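Local coordinates for protein SusD homolog (Bacteroides thetaiotaomicron, PDB 3EHM) that probably binds mucin O-glycans as a SusD-like outer-membrane lipoprotein, helping this gut symbiont use host mucin glycans, at residues A[131-136]-A[143-148]. Residues are numbered along the deposited sequence; the frame is centred on the assembly and turned at random.
Sequences IAWLRA and IAYNSA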
# COMPACT_ATOMS: atom_id res chain seq x y z
N ILE A 131 -7.44 -1.30 9.59
CA ILE A 131 -6.24 -1.15 8.76
C ILE A 131 -6.48 -1.98 7.50
O ILE A 131 -6.12 -1.57 6.40
CB ILE A 131 -4.98 -1.69 9.46
CG1 ILE A 131 -4.66 -0.84 10.69
CG2 ILE A 131 -3.80 -1.65 8.48
CD1 ILE A 131 -3.52 -1.39 11.51
N ALA A 132 -7.09 -3.15 7.68
CA ALA A 132 -7.36 -4.03 6.55
C ALA A 132 -8.45 -3.45 5.64
O ALA A 132 -8.30 -3.44 4.42
CB ALA A 132 -7.78 -5.40 7.05
N TRP A 133 -9.53 -2.96 6.23
CA TRP A 133 -10.62 -2.42 5.43
C TRP A 133 -10.33 -1.06 4.82
O TRP A 133 -11.05 -0.61 3.93
CB TRP A 133 -11.92 -2.40 6.23
CG TRP A 133 -12.45 -3.79 6.46
CD1 TRP A 133 -11.90 -4.97 6.03
CD2 TRP A 133 -13.64 -4.14 7.17
NE1 TRP A 133 -12.68 -6.03 6.42
CE2 TRP A 133 -13.75 -5.55 7.12
CE3 TRP A 133 -14.63 -3.41 7.84
CZ2 TRP A 133 -14.81 -6.24 7.72
CZ3 TRP A 133 -15.69 -4.10 8.43
CH2 TRP A 133 -15.77 -5.50 8.37
N LEU A 134 -9.27 -0.40 5.29
CA LEU A 134 -8.87 0.87 4.71
C LEU A 134 -8.35 0.49 3.31
O LEU A 134 -8.57 1.21 2.34
CB LEU A 134 -7.75 1.53 5.52
CG LEU A 134 -7.11 2.77 4.88
CD1 LEU A 134 -8.19 3.80 4.55
CD2 LEU A 134 -6.08 3.37 5.83
N ARG A 135 -7.67 -0.65 3.23
CA ARG A 135 -7.16 -1.15 1.96
C ARG A 135 -8.35 -1.52 1.08
O ARG A 135 -8.38 -1.22 -0.12
CB ARG A 135 -6.29 -2.39 2.18
CG ARG A 135 -4.92 -2.11 2.78
CD ARG A 135 -4.38 -3.34 3.51
NE ARG A 135 -4.16 -4.50 2.64
CZ ARG A 135 -3.11 -4.65 1.85
NH1 ARG A 135 -2.16 -3.72 1.80
NH2 ARG A 135 -2.98 -5.76 1.13
N ALA A 136 -9.33 -2.19 1.68
CA ALA A 136 -10.53 -2.62 0.95
C ALA A 136 -11.24 -1.45 0.27
O ALA A 136 -11.50 -1.49 -0.93
CB ALA A 136 -11.49 -3.33 1.90
N ILE A 143 -17.86 -0.10 0.48
CA ILE A 143 -17.75 -1.40 1.15
C ILE A 143 -18.78 -1.47 2.27
O ILE A 143 -19.29 -0.43 2.72
CB ILE A 143 -16.35 -1.63 1.78
CG1 ILE A 143 -16.07 -0.58 2.85
CG2 ILE A 143 -15.27 -1.61 0.69
CD1 ILE A 143 -14.85 -0.88 3.71
N ALA A 144 -19.09 -2.68 2.72
CA ALA A 144 -20.05 -2.87 3.81
C ALA A 144 -19.31 -2.61 5.12
O ALA A 144 -18.81 -3.53 5.76
CB ALA A 144 -20.59 -4.30 3.79
N TYR A 145 -19.25 -1.34 5.52
CA TYR A 145 -18.54 -0.97 6.73
C TYR A 145 -19.41 -0.89 7.98
O TYR A 145 -19.20 -1.63 8.94
CB TYR A 145 -17.82 0.37 6.53
CG TYR A 145 -16.93 0.73 7.69
CD1 TYR A 145 -15.65 0.19 7.81
CD2 TYR A 145 -17.38 1.58 8.70
CE1 TYR A 145 -14.85 0.47 8.91
CE2 TYR A 145 -16.59 1.87 9.81
CZ TYR A 145 -15.33 1.32 9.91
OH TYR A 145 -14.56 1.60 11.01
N ASN A 146 -20.38 0.02 7.97
CA ASN A 146 -21.25 0.18 9.13
C ASN A 146 -22.18 -0.99 9.39
O ASN A 146 -22.60 -1.22 10.53
CB ASN A 146 -22.06 1.47 9.00
CG ASN A 146 -21.21 2.71 9.18
OD1 ASN A 146 -20.50 2.85 10.18
ND2 ASN A 146 -21.27 3.62 8.21
N SER A 147 -22.51 -1.74 8.34
CA SER A 147 -23.41 -2.88 8.48
C SER A 147 -22.67 -4.11 9.02
O SER A 147 -23.30 -5.09 9.44
CB SER A 147 -24.05 -3.21 7.14
OG SER A 147 -23.07 -3.50 6.16
N ALA A 148 -21.34 -4.05 9.02
CA ALA A 148 -20.52 -5.16 9.49
C ALA A 148 -20.91 -5.61 10.89
O ALA A 148 -20.90 -4.82 11.83
CB ALA A 148 -19.05 -4.77 9.47
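Trp133 reaches from helix 116-140 into the curve of the loop 143-148 and meets it with the rim of its six-membered ring. At the far corner, CH2 of Trp133 lies 3.5 Å from CB of Ala148, and that methyl sits near the indole plane, so this is an edge contact. Further round the rim, CE3 of Trp133 comes within 3.7 Å of CD1 of Tyr145, the two rings being inclined to each other without stacking. With CG anti to its carbonyl carbon (chi1 -70°), the indole projects off the helix toward the loop. Ile143 packs closer to the backbone: its CD1 stands 3.8 Å from O of Trp133, while its CG2 approaches CB of Ala136 at 4.3 Å. The loop curves in an inverse gamma turn centred on Ala144, followed by a type I turn from Tyr145 to Ala148, closed by a 3.2 Å bond from N of Ala148 to O of Tyr145.

The second shell fixes both partners. Tyr96 of helix 85-110 stacks on Trp133, accepts its NE1 hydrogen bond through the backbone O, and bonds O of Ala144 through its own hydroxyl. On the loop side, Tyr145 OH is hydrogen-bonded to Asp170 and Asn130. Replacing Trp133 by an alanine removes the indole, which would probably open a gap beside Tyr145 and Ala148 and leave the Tyr96 carbonyl without its donor.

The contact joins a helix to the loop after it in the largely helical SusD-like fold, burying 239 Å² summed over both sides. Apolar contacts, without a direct hydrogen bond, hold the start of the connection to helix 160-178 against helix 116-140, while Trp133 NE1 and Tyr145 OH find their polar partners outside the two segments.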